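Local coordinates for extracellular solute-binding protein, family 7 (Colwellia psychrerythraea, PDB 4PET) that binds pyruvate together with a calcium ion and probably hands this substrate, as a periplasmic receptor, to a TRAP-type membrane transporter, at residues T105-T110 / P176-E181; M115-Q120 / G147-N152; M130-K135 / A326-S331; K101-M106 / A319-M324; V111-I116 / A306-N311. All blocks are in the same frame, centred on the assembly; numbering follows the deposited sequence.

Contact 1: T105-T110 / P176-E181; sequences TMFFTT and PGFAGE. With PYR (pyruvic acid), chain D.
Met106, present as selenomethionine, reaches across to Phe178 and supplies the dense half of this interface. Its CG lies anti to the carbonyl carbon (chi1 -71°), and a bend at chi3 turns the methyl group to the ring rim: Met106 CE meets Phe178 CD1 at 3.7 Å, at the edge and in the plane of the ring. Met106 SE is 5.3 Å from the centroid of the Phe178 ring, also at the edge, which makes this a Met-aromatic contact; Met106 SE rests as well on the backbone, 3.8 Å from Gly177 C. Phe107 closes in on the same ring corner, with its CE1 3.8 Å from Phe178 CD1 and the two ring planes inclined at 55°. Over the centre of one face of the Phe107 ring lies Met106 CB. Phe178 in turn packs edge-to-face with Phe318 of helix 301-321.

In the two-lobed fold of these solute receptors, the loop that follows strand 90-93 of one sheet here meets helix 177-185, which follows strand 172-174 of the other, so the contact probably joins parts of the two lobes beside the pyruvate site. In the same segment as Phe178, Pro176 CG lies 3.3 Å from O of the bound pyruvate.

Away from the rings the join is looser. No direct hydrogen bond crosses; instead one water accepts from Phe178 N at 2.7 Å and donates to Thr110 O at 2.9 Å. At the partly exposed rim, Glu181 CG only grazes Met106 SE at 4.2 Å, while its carboxylate turns to a salt bridge with Lys99.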
# COMPACT_ATOMS: atom_id res chain seq x y z
N THR A 105 -5.21 19.97 11.35
CA THR A 105 -5.88 19.03 10.45
C THR A 105 -5.16 18.83 9.11
O THR A 105 -5.41 17.83 8.43
CB THR A 105 -7.33 19.45 10.16
OG1 THR A 105 -7.37 20.75 9.53
CG2 THR A 105 -8.15 19.44 11.45
N MSE A 106 -4.30 19.76 8.71
CA MSE A 106 -3.59 19.64 7.42
C MSE A 106 -2.66 18.42 7.31
O MSE A 106 -2.54 17.82 6.25
CB MSE A 106 -2.72 20.89 7.18
CG MSE A 106 -3.51 22.15 6.86
SE MSE A 106 -2.31 23.57 6.29
CE MSE A 106 -1.42 23.96 7.98
N PHE A 107 -2.01 18.08 8.41
CA PHE A 107 -0.88 17.16 8.37
C PHE A 107 -1.27 15.68 8.30
O PHE A 107 -0.42 14.85 8.02
CB PHE A 107 0.09 17.46 9.53
CG PHE A 107 0.40 18.94 9.64
CD1 PHE A 107 1.09 19.59 8.64
CD2 PHE A 107 -0.06 19.67 10.72
CE1 PHE A 107 1.35 20.93 8.72
CE2 PHE A 107 0.18 21.04 10.80
CZ PHE A 107 0.88 21.66 9.82
N PHE A 108 -2.56 15.36 8.49
CA PHE A 108 -3.04 13.99 8.40
C PHE A 108 -3.47 13.59 6.98
O PHE A 108 -3.85 12.44 6.76
CB PHE A 108 -4.16 13.75 9.42
CG PHE A 108 -3.73 14.07 10.83
CD1 PHE A 108 -2.94 13.17 11.54
CD2 PHE A 108 -4.01 15.31 11.40
CE1 PHE A 108 -2.49 13.45 12.82
CE2 PHE A 108 -3.56 15.61 12.69
CZ PHE A 108 -2.80 14.68 13.41
N THR A 109 -3.40 14.53 6.05
CA THR A 109 -3.74 14.27 4.67
C THR A 109 -2.46 13.95 3.90
O THR A 109 -2.29 12.82 3.43
CB THR A 109 -4.45 15.43 4.03
OG1 THR A 109 -5.70 15.64 4.68
CG2 THR A 109 -4.71 15.10 2.59
N THR A 110 -1.54 14.91 3.86
CA THR A 110 -0.18 14.72 3.32
C THR A 110 0.57 16.03 3.59
O THR A 110 -0.05 17.01 4.03
CB THR A 110 -0.20 14.41 1.81
OG1 THR A 110 1.11 14.03 1.35
CG2 THR A 110 -0.68 15.62 1.02
N PRO A 176 -4.92 22.93 -2.19
CA PRO A 176 -5.24 22.88 -0.75
C PRO A 176 -4.03 22.65 0.16
O PRO A 176 -2.86 22.53 -0.28
CB PRO A 176 -6.19 21.69 -0.67
CG PRO A 176 -5.64 20.72 -1.75
CD PRO A 176 -5.03 21.60 -2.82
N GLY A 177 -4.33 22.58 1.45
CA GLY A 177 -3.40 22.10 2.43
C GLY A 177 -2.18 22.96 2.57
O GLY A 177 -2.17 24.18 2.26
N PHE A 178 -1.13 22.31 3.03
CA PHE A 178 0.07 23.01 3.39
C PHE A 178 0.79 23.60 2.16
O PHE A 178 1.42 24.66 2.27
CB PHE A 178 1.01 22.10 4.18
CG PHE A 178 2.05 22.87 4.95
CD1 PHE A 178 1.69 23.60 6.07
CD2 PHE A 178 3.36 22.89 4.55
CE1 PHE A 178 2.65 24.33 6.77
CE2 PHE A 178 4.31 23.59 5.25
CZ PHE A 178 3.95 24.33 6.35
N ALA A 179 0.68 22.93 1.01
CA ALA A 179 1.29 23.49 -0.21
C ALA A 179 0.69 24.87 -0.54
O ALA A 179 1.38 25.77 -1.05
CB ALA A 179 1.14 22.52 -1.39
N GLY A 180 -0.59 25.06 -0.25
CA GLY A 180 -1.23 26.34 -0.47
C GLY A 180 -0.56 27.43 0.33
O GLY A 180 -0.30 28.54 -0.15
N GLU A 181 -0.25 27.11 1.58
CA GLU A 181 0.44 28.04 2.47
C GLU A 181 1.85 28.33 1.95
O GLU A 181 2.35 29.45 2.06
CB GLU A 181 0.52 27.48 3.90
CG GLU A 181 -0.81 27.05 4.46
CD GLU A 181 -1.74 28.21 4.67
OE1 GLU A 181 -1.38 29.08 5.50
OE2 GLU A 181 -2.79 28.27 3.99
C PYR D . -7.54 17.59 -3.33
O PYR D . -6.71 18.41 -3.91
OXT PYR D . -8.62 18.11 -2.83
CA PYR D . -7.32 16.19 -3.34
O3 PYR D . -6.15 15.70 -3.65
CB PYR D . -8.42 15.23 -3.03
O HOH W 1 -0.94 19.59 2.98

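Contact 2: M115-Q120 / G147-N152; sequences MIASEQ and GGNTGN
Gln120 and Asn149 face each other through their side-chain amides, whose planes stand 70° apart. The polar link across the contact is a weak hydrogen bond: Asn149 ND2 donates to Gln120 OE1 at 3.1 Å, with an N-H...O angle of only 123°. Each amide has a firmer partner beyond the two segments, Glu240 OE1 for Asn149 ND2 and Thr109 O for Gln120 NE2.

Close packing does the rest. Ala117 CB, in the first turn of helix 117-126, presses on the Asn149 amide, 3.3 Å from its OD1, and Ile116 CG2 lies 3.9 Å from Asn152 ND2. That ND2 bonds to Asp347 of the second subunit, so this corner also belongs to the dimer interface.

Hydrogen bonds within each segment fix the two backbones. Glu119 OE2 accepts from Ile116 N, the N-cap residue, at 3.1 Å. Asn149 OD1 takes Gly151 N at 2.8 Å, on a lone pair in the carbonyl plane. With a leucine in place of Asn149, Gly151 N would probably lose its acceptor and Glu240 OE1 a donor, freeing the turn to shift.

Thr150 OG1 bonds both to Gly151 O and to NE2 of Gln153, a ligand of calcium and pyruvate. The arrangement is an Asx turn at Asn149, which leads the chain from strand 142-149 into the binding site.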
# COMPACT_ATOMS: atom_id res chain seq x y z
N MSE A 115 5.85 11.93 3.03
CA MSE A 115 5.91 10.49 2.80
C MSE A 115 5.08 10.06 1.63
O MSE A 115 4.06 10.68 1.33
CB MSE A 115 5.44 9.74 4.05
CG MSE A 115 6.54 9.63 5.06
SE MSE A 115 5.98 8.80 6.72
CE MSE A 115 5.04 10.29 7.47
N ILE A 116 5.54 9.01 0.95
CA ILE A 116 4.70 8.35 -0.06
C ILE A 116 3.68 7.50 0.64
O ILE A 116 3.73 7.36 1.88
CB ILE A 116 5.51 7.54 -1.06
CG1 ILE A 116 6.28 6.41 -0.38
CG2 ILE A 116 6.49 8.47 -1.75
CD1 ILE A 116 7.07 5.53 -1.38
N ALA A 117 2.78 6.91 -0.13
CA ALA A 117 1.62 6.24 0.47
C ALA A 117 2.00 5.07 1.37
O ALA A 117 1.46 4.92 2.47
CB ALA A 117 0.63 5.80 -0.61
N SER A 118 2.91 4.22 0.90
CA SER A 118 3.22 3.02 1.66
C SER A 118 3.87 3.41 2.98
O SER A 118 3.66 2.77 4.00
CB SER A 118 4.14 2.12 0.86
OG SER A 118 5.38 2.80 0.65
N GLU A 119 4.65 4.48 2.96
CA GLU A 119 5.27 5.01 4.18
C GLU A 119 4.23 5.58 5.14
O GLU A 119 4.28 5.36 6.35
CB GLU A 119 6.27 6.10 3.82
CG GLU A 119 7.41 5.59 2.94
CD GLU A 119 8.37 6.66 2.51
OE1 GLU A 119 9.55 6.33 2.26
OE2 GLU A 119 7.96 7.82 2.38
N GLN A 120 3.29 6.34 4.59
CA GLN A 120 2.31 7.02 5.42
C GLN A 120 1.39 6.00 6.09
O GLN A 120 0.98 6.19 7.23
CB GLN A 120 1.53 8.03 4.60
CG GLN A 120 0.65 8.94 5.44
CD GLN A 120 -0.32 9.69 4.57
OE1 GLN A 120 -0.96 9.10 3.70
NE2 GLN A 120 -0.39 10.98 4.76
N GLY A 147 -9.20 7.44 4.70
CA GLY A 147 -10.33 7.27 3.80
C GLY A 147 -9.95 6.95 2.35
O GLY A 147 -10.82 6.96 1.48
N GLY A 148 -8.66 6.70 2.11
CA GLY A 148 -8.15 6.28 0.81
C GLY A 148 -6.99 7.13 0.32
O GLY A 148 -7.07 8.36 0.36
N ASN A 149 -5.93 6.47 -0.19
CA ASN A 149 -4.80 7.21 -0.73
C ASN A 149 -4.84 7.27 -2.24
O ASN A 149 -5.21 6.29 -2.90
CB ASN A 149 -3.49 6.55 -0.33
CG ASN A 149 -2.41 7.54 -0.06
OD1 ASN A 149 -1.78 8.03 -0.97
ND2 ASN A 149 -2.19 7.84 1.20
N THR A 150 -4.44 8.42 -2.78
CA THR A 150 -4.31 8.61 -4.22
C THR A 150 -2.91 8.23 -4.70
O THR A 150 -2.64 8.11 -5.90
CB THR A 150 -4.57 10.10 -4.58
OG1 THR A 150 -3.60 10.95 -3.95
CG2 THR A 150 -5.99 10.52 -4.13
N GLY A 151 -1.99 8.03 -3.77
CA GLY A 151 -0.59 8.00 -4.16
C GLY A 151 -0.10 9.41 -4.54
O GLY A 151 -0.71 10.41 -4.19
N ASN A 152 1.05 9.47 -5.21
CA ASN A 152 1.75 10.73 -5.41
C ASN A 152 1.00 11.56 -6.46
O ASN A 152 0.60 11.04 -7.52
CB ASN A 152 3.17 10.41 -5.92
CG ASN A 152 4.22 11.31 -5.31
OD1 ASN A 152 4.13 12.53 -5.41
ND2 ASN A 152 5.20 10.71 -4.64

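Contact 3: M130-K135 / A326-S331; sequences MELMKK and AEILKS
Helices 129-137 and 323-353 run almost antiparallel here, their short axes 11.1 Å apart with 164° between their directions, and come closest at Leu132 and Ile328, whose CA atoms are 7.0 Å apart. Leu132 fills the groove with both of its methyl branches. One branch meets Ser331 and the backbone of Ile328: Leu132 CD1 lies 3.7 Å from Ser331 CB and 4.2 Å from Ile328 CA. The other, Leu132 CD2, sits 3.4 Å from Glu327 OE2. The Ser331 hydroxyl itself is engaged by Trp123 NE1, while Phe108 packs on both Leu132 and Ile328 and so joins the pair from the interior.

Toward the surface, Glu327 stretches out fully, its CG anti to the backbone N (chi1 -175°), and lays its carboxylate against the second methyl of Leu132. Lys135, bent at its last two torsions, crosses that extended chain at about a right angle and forms a long salt bridge, Lys135 NZ to Glu327 OE2 at 3.4 Å, whose hydrogen bond is weak. An exposed lysine in so loose a pair is likely to add little to stability, which leaves the buried leucine as the main tie between these two segments.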
# COMPACT_ATOMS: atom_id res chain seq x y z
N MSE A 130 -2.38 7.34 13.90
CA MSE A 130 -3.80 7.24 14.29
C MSE A 130 -4.05 7.97 15.64
O MSE A 130 -5.06 8.64 15.82
CB MSE A 130 -4.24 5.77 14.46
CG MSE A 130 -4.48 5.01 13.19
SE MSE A 130 -5.85 5.79 12.02
CE MSE A 130 -7.31 6.04 13.24
N GLU A 131 -3.12 7.78 16.57
CA GLU A 131 -3.24 8.32 17.92
C GLU A 131 -3.11 9.84 17.95
O GLU A 131 -3.85 10.50 18.68
CB GLU A 131 -2.17 7.68 18.83
CG GLU A 131 -2.36 6.18 19.09
CD GLU A 131 -1.92 5.25 17.93
OE1 GLU A 131 -1.20 5.67 17.00
OE2 GLU A 131 -2.33 4.07 17.98
N LEU A 132 -2.22 10.40 17.14
CA LEU A 132 -2.12 11.86 17.02
C LEU A 132 -3.40 12.43 16.39
O LEU A 132 -3.90 13.50 16.77
CB LEU A 132 -0.88 12.28 16.21
CG LEU A 132 0.49 12.16 16.89
CD1 LEU A 132 1.65 12.39 15.90
CD2 LEU A 132 0.62 13.13 18.07
N MSE A 133 -3.95 11.72 15.41
CA MSE A 133 -5.15 12.17 14.75
C MSE A 133 -6.34 12.20 15.71
O MSE A 133 -7.16 13.13 15.68
CB MSE A 133 -5.46 11.28 13.53
CG MSE A 133 -6.68 11.77 12.80
SE MSE A 133 -6.76 11.11 10.95
CE MSE A 133 -6.88 9.28 11.33
N LYS A 134 -6.40 11.20 16.58
CA LYS A 134 -7.44 11.09 17.59
C LYS A 134 -7.33 12.25 18.60
O LYS A 134 -8.36 12.82 19.03
CB LYS A 134 -7.29 9.74 18.31
CG LYS A 134 -8.27 9.50 19.46
CD LYS A 134 -7.99 8.14 20.13
CE LYS A 134 -9.13 7.71 21.01
NZ LYS A 134 -9.42 8.70 22.05
N LYS A 135 -6.10 12.62 18.97
CA LYS A 135 -5.90 13.74 19.91
C LYS A 135 -6.37 15.07 19.28
O LYS A 135 -6.84 15.95 19.97
CB LYS A 135 -4.44 13.89 20.35
CG LYS A 135 -3.92 12.86 21.30
CD LYS A 135 -2.81 13.42 22.20
CE LYS A 135 -1.44 13.41 21.52
NZ LYS A 135 -0.40 12.51 22.16
N ALA A 326 3.99 21.14 16.90
CA ALA A 326 5.38 20.75 16.97
C ALA A 326 5.45 19.24 17.11
O ALA A 326 6.28 18.57 16.46
CB ALA A 326 6.11 21.48 18.12
N GLU A 327 4.54 18.69 17.91
CA GLU A 327 4.53 17.26 18.16
C GLU A 327 4.21 16.51 16.89
O GLU A 327 4.86 15.51 16.55
CB GLU A 327 3.53 16.86 19.26
CG GLU A 327 3.64 15.37 19.60
CD GLU A 327 2.62 14.85 20.62
OE1 GLU A 327 1.87 15.65 21.22
OE2 GLU A 327 2.57 13.61 20.81
N ILE A 328 3.21 16.99 16.17
CA ILE A 328 2.82 16.29 14.95
C ILE A 328 3.94 16.38 13.89
O ILE A 328 4.29 15.37 13.29
CB ILE A 328 1.53 16.84 14.35
CG1 ILE A 328 0.37 16.60 15.31
CG2 ILE A 328 1.23 16.10 13.03
CD1 ILE A 328 -0.85 17.43 15.00
N LEU A 329 4.47 17.57 13.66
CA LEU A 329 5.55 17.71 12.67
C LEU A 329 6.84 16.96 13.05
O LEU A 329 7.55 16.47 12.18
CB LEU A 329 5.87 19.16 12.39
CG LEU A 329 4.70 19.94 11.78
CD1 LEU A 329 5.11 21.36 11.60
CD2 LEU A 329 4.23 19.32 10.44
N LYS A 330 7.14 16.87 14.34
CA LYS A 330 8.29 16.09 14.76
C LYS A 330 8.09 14.60 14.49
O LYS A 330 9.02 13.90 14.09
CB LYS A 330 8.57 16.27 16.25
CG LYS A 330 9.71 15.36 16.75
CD LYS A 330 9.84 15.42 18.26
CE LYS A 330 11.28 15.31 18.73
NZ LYS A 330 12.07 14.27 18.01
N SER A 331 6.90 14.11 14.77
CA SER A 331 6.60 12.71 14.50
C SER A 331 6.72 12.43 13.01
O SER A 331 7.29 11.42 12.62
CB SER A 331 5.21 12.33 15.01
OG SER A 331 4.90 11.01 14.61

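Contact 4: K101-M106 / A319-M324; sequences KNFNTM and AAKDPM
Phe103 and Asn104 reach over to Lys321, Asp322 and Met324, where helix 301-321 breaks and helix 323-353 begins. Just ahead of them, Asn102 sets the shape of the loop: its OD1 accepts from Asn104 N at 2.8 Å, an Asx turn, and its ND2 is held by Tyr140.

Phe103 comes next. Its CG sits between the backbone N and the carbonyl carbon (chi1 40°), a rotation that stands the ring up against the break. Lys321 CE lies over one face, 4.2 Å from Phe103 CE2, but Lys321 NZ is too far from the ring for more than a feeble cation-pi attraction and has Phe318 as another aromatic partner. Asp322 CB approaches the ring at its edge, 4.0 Å from Phe103 CE1.

Asp322 is the N-cap of helix 323-353, its side chain capping a backbone N a little further on, and Asn104 grips this same cap. Asn104 ND2 donates to Asp322 OD2 at 3.1 Å along a fairly straight path (158°). The acceptor lies in the plane of the amide, whereas the nitrogen stands above the plane of the carboxylate. Thr325 OG1 bonds to both Asn104 OD1 and Asp322 OD2, knitting the group together. Replacing Asn104 by an alanine would probably deprive the capping carboxylate of a donor and Thr325 OG1 of one partner, and open a gap beside Met324, whose CG lies 3.8 Å from Asn104 ND2.

Thr105 turns the chain back: Asn102 O accepts from its backbone N at 3.0 Å and from Thr105 OG1 at 2.7 Å, the hydroxyl nearly in line with the carbonyl bond.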
# COMPACT_ATOMS: atom_id res chain seq x y z
N LYS A 101 -10.21 25.77 10.30
CA LYS A 101 -10.82 25.50 11.59
C LYS A 101 -9.76 25.15 12.60
O LYS A 101 -9.90 25.42 13.77
CB LYS A 101 -11.82 24.35 11.47
CG LYS A 101 -13.02 24.72 10.58
CD LYS A 101 -14.04 23.60 10.50
CE LYS A 101 -15.20 23.99 9.57
NZ LYS A 101 -16.06 25.07 10.12
N ASN A 102 -8.68 24.54 12.12
CA ASN A 102 -7.61 24.05 12.98
C ASN A 102 -6.48 23.63 12.07
O ASN A 102 -6.61 22.65 11.33
CB ASN A 102 -8.10 22.87 13.82
CG ASN A 102 -7.01 22.33 14.76
OD1 ASN A 102 -5.83 22.43 14.45
ND2 ASN A 102 -7.41 21.78 15.90
N PHE A 103 -5.39 24.39 12.06
CA PHE A 103 -4.31 24.11 11.11
C PHE A 103 -3.72 22.72 11.28
O PHE A 103 -3.12 22.18 10.34
CB PHE A 103 -3.19 25.16 11.13
CG PHE A 103 -2.83 25.66 12.49
CD1 PHE A 103 -2.23 24.82 13.42
CD2 PHE A 103 -3.08 26.99 12.85
CE1 PHE A 103 -1.88 25.29 14.69
CE2 PHE A 103 -2.74 27.47 14.10
CZ PHE A 103 -2.15 26.62 15.03
N ASN A 104 -3.90 22.11 12.45
CA ASN A 104 -3.32 20.77 12.66
C ASN A 104 -4.01 19.68 11.84
O ASN A 104 -3.44 18.60 11.61
CB ASN A 104 -3.26 20.42 14.15
CG ASN A 104 -2.19 21.23 14.86
OD1 ASN A 104 -1.12 21.46 14.30
ND2 ASN A 104 -2.48 21.70 16.07
N THR A 105 -5.21 19.97 11.35
CA THR A 105 -5.88 19.03 10.45
C THR A 105 -5.16 18.83 9.11
O THR A 105 -5.41 17.83 8.43
CB THR A 105 -7.33 19.45 10.16
OG1 THR A 105 -7.37 20.75 9.53
CG2 THR A 105 -8.15 19.44 11.45
N MSE A 106 -4.30 19.76 8.71
CA MSE A 106 -3.59 19.64 7.42
C MSE A 106 -2.66 18.42 7.31
O MSE A 106 -2.54 17.82 6.25
CB MSE A 106 -2.72 20.89 7.18
CG MSE A 106 -3.51 22.15 6.86
SE MSE A 106 -2.31 23.57 6.29
CE MSE A 106 -1.42 23.96 7.98
N ALA A 319 5.54 24.98 13.69
CA ALA A 319 5.94 24.20 14.86
C ALA A 319 6.07 25.08 16.13
O ALA A 319 5.70 24.65 17.22
CB ALA A 319 7.23 23.48 14.58
N ALA A 320 6.54 26.30 15.98
CA ALA A 320 6.83 27.15 17.14
C ALA A 320 5.59 27.77 17.76
O ALA A 320 5.60 28.15 18.94
CB ALA A 320 7.79 28.24 16.75
N LYS A 321 4.51 27.89 17.00
CA LYS A 321 3.35 28.60 17.53
C LYS A 321 2.36 27.68 18.25
O LYS A 321 1.40 28.15 18.84
CB LYS A 321 2.65 29.41 16.44
CG LYS A 321 2.30 28.67 15.19
CD LYS A 321 1.70 29.64 14.19
CE LYS A 321 1.05 28.94 13.02
NZ LYS A 321 0.94 29.89 11.86
N ASP A 322 2.60 26.37 18.24
CA ASP A 322 1.66 25.47 18.90
C ASP A 322 2.34 24.15 19.23
O ASP A 322 2.92 23.51 18.34
CB ASP A 322 0.43 25.25 18.01
CG ASP A 322 -0.63 24.40 18.68
OD1 ASP A 322 -1.29 24.88 19.61
OD2 ASP A 322 -0.83 23.25 18.26
N PRO A 323 2.26 23.72 20.49
CA PRO A 323 2.99 22.50 20.88
C PRO A 323 2.41 21.24 20.24
O PRO A 323 3.17 20.31 19.97
CB PRO A 323 2.83 22.46 22.40
CG PRO A 323 2.36 23.84 22.80
CD PRO A 323 1.60 24.36 21.64
N MSE A 324 1.11 21.21 19.96
CA MSE A 324 0.53 20.06 19.28
C MSE A 324 1.04 19.97 17.82
O MSE A 324 1.27 18.85 17.30
CB MSE A 324 -0.99 20.13 19.29
CG MSE A 324 -1.68 18.94 18.61
SE MSE A 324 -1.04 17.21 19.27
CE MSE A 324 -1.68 17.31 21.08

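Contact 5: V111-I116 / A306-N311; sequences VPFGMI and AIVQAN
The Phe113 ring meets helix 301-321 chiefly with its rim. Two groups lie at that edge, near the ring plane: the Asn311 amide, with ND2 3.6 Å from Phe113 CD2, and the Ile307 methyl CG2, 4.0 Å from Phe113 CZ. Val308 CG2 comes in at a slant, 3.6 Å from Phe113 CZ. The amide does not stack on the ring, since the two planes are 61° apart and the two side chains run alongside one another, pointing opposite ways. A further aromatic partner comes from outside the chain: Phe354 of the second subunit packs edge-to-face with Phe113.

Next to Phe113 in the turn, Pro112 CB rests against Asn311 OD1 at 3.6 Å. Asn311 gets there with its CG anti to the backbone N (chi1 -173°), which sends the amide out from the helix between proline and phenylalanine; Phe178 of helix 177-185 touches both Pro112 and Asn311.

What presents the two loop residues side by side is a type II beta turn from Val111 to Gly114, closed by Gly114 N to Val111 O at 2.8 Å. Phe113 occupies its third position with a positive phi (61°), where glycine is the more usual occupant. Gly114 O accepts from Arg340 of its own chain and also bonds to Tyr350 of the second subunit, which brings the turn into the dimer interface.

No hydrogen bond crosses between the segments, and Asn311 OD1 is buried without a polar partner. The attachment of the turn to the helix therefore rests on van der Waals packing, and burying that carbonyl oxygen probably costs some of the energy gained.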
# COMPACT_ATOMS: atom_id res chain seq x y z
N VAL A 111 1.88 16.04 3.38
CA VAL A 111 2.66 17.28 3.39
C VAL A 111 3.69 17.32 2.26
O VAL A 111 4.22 16.28 1.85
CB VAL A 111 3.40 17.53 4.73
CG1 VAL A 111 2.43 17.40 5.90
CG2 VAL A 111 4.53 16.57 4.92
N PRO A 112 3.93 18.52 1.71
CA PRO A 112 4.92 18.71 0.65
C PRO A 112 6.25 18.10 1.07
O PRO A 112 6.67 18.24 2.20
CB PRO A 112 5.00 20.24 0.52
CG PRO A 112 3.63 20.71 0.92
CD PRO A 112 3.23 19.78 2.05
N PHE A 113 6.89 17.39 0.15
CA PHE A 113 8.16 16.72 0.44
C PHE A 113 8.07 15.65 1.54
O PHE A 113 9.09 15.16 2.03
CB PHE A 113 9.25 17.77 0.71
CG PHE A 113 9.27 18.85 -0.32
CD1 PHE A 113 9.73 18.61 -1.60
CD2 PHE A 113 8.79 20.10 -0.03
CE1 PHE A 113 9.71 19.60 -2.56
CE2 PHE A 113 8.77 21.10 -1.00
CZ PHE A 113 9.25 20.84 -2.25
N GLY A 114 6.86 15.21 1.86
CA GLY A 114 6.67 14.19 2.87
C GLY A 114 6.67 12.75 2.38
O GLY A 114 7.41 12.38 1.45
N MSE A 115 5.85 11.93 3.03
CA MSE A 115 5.91 10.49 2.80
C MSE A 115 5.08 10.06 1.63
O MSE A 115 4.06 10.68 1.33
CB MSE A 115 5.44 9.74 4.05
CG MSE A 115 6.54 9.63 5.06
SE MSE A 115 5.98 8.80 6.72
CE MSE A 115 5.04 10.29 7.47
N ILE A 116 5.54 9.01 0.95
CA ILE A 116 4.70 8.35 -0.06
C ILE A 116 3.68 7.50 0.64
O ILE A 116 3.73 7.36 1.88
CB ILE A 116 5.51 7.54 -1.06
CG1 ILE A 116 6.28 6.41 -0.38
CG2 ILE A 116 6.49 8.47 -1.75
CD1 ILE A 116 7.07 5.53 -1.38
N ALA A 306 13.38 27.44 -4.18
CA ALA A 306 12.59 28.40 -3.41
C ALA A 306 11.40 27.75 -2.68
O ALA A 306 11.07 28.11 -1.55
CB ALA A 306 12.10 29.52 -4.29
N ILE A 307 10.75 26.79 -3.34
CA ILE A 307 9.62 26.13 -2.72
C ILE A 307 10.05 25.24 -1.55
O ILE A 307 9.35 25.19 -0.52
CB ILE A 307 8.84 25.29 -3.76
CG1 ILE A 307 8.19 26.20 -4.81
CG2 ILE A 307 7.75 24.49 -3.10
CD1 ILE A 307 7.51 25.40 -5.92
N VAL A 308 11.17 24.53 -1.69
CA VAL A 308 11.69 23.67 -0.61
C VAL A 308 12.01 24.53 0.61
O VAL A 308 11.68 24.18 1.76
CB VAL A 308 12.98 22.93 -1.04
CG1 VAL A 308 13.68 22.33 0.16
CG2 VAL A 308 12.68 21.85 -2.08
N GLN A 309 12.63 25.68 0.34
CA GLN A 309 13.03 26.61 1.39
C GLN A 309 11.81 27.18 2.10
O GLN A 309 11.81 27.31 3.32
CB GLN A 309 13.89 27.73 0.78
CG GLN A 309 14.31 28.80 1.76
CD GLN A 309 15.26 29.83 1.18
OE1 GLN A 309 16.47 29.70 1.30
NE2 GLN A 309 14.70 30.86 0.56
N ALA A 310 10.79 27.56 1.34
CA ALA A 310 9.60 28.21 1.90
C ALA A 310 8.88 27.17 2.74
O ALA A 310 8.44 27.45 3.83
CB ALA A 310 8.68 28.71 0.80
N ASN A 311 8.80 25.95 2.22
CA ASN A 311 8.26 24.87 3.02
C ASN A 311 9.01 24.69 4.36
O ASN A 311 8.38 24.66 5.40
CB ASN A 311 8.27 23.59 2.18
CG ASN A 311 7.58 22.43 2.87
OD1 ASN A 311 6.35 22.41 3.03
ND2 ASN A 311 8.37 21.42 3.25

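In the fold
Three of the five contacts draw their first segment from the long connection between strand 90-93 and helix 117-126: 101-106 (contact 4), 105-110 (contact 1) and 111-116 (contact 5). A fourth, 115-120 (contact 2), starts at its end and runs into that helix, with 130-135 (contact 3) following. Contacts 4 and 5 share helix 301-321, and contacts 3 and 4 share helix 323-353; the centres of contacts 3 and 4 are about 10 Å apart, those of contacts 2 and 4 about 21 Å. Contact 1 touches contacts 2, 3 and 5. The connection thus runs from a surface helix break, past the pyruvate cleft, to the second subunit, which contacts 2 and 5 both reach, so that it probably couples the binding-site surroundings to the dimer interface.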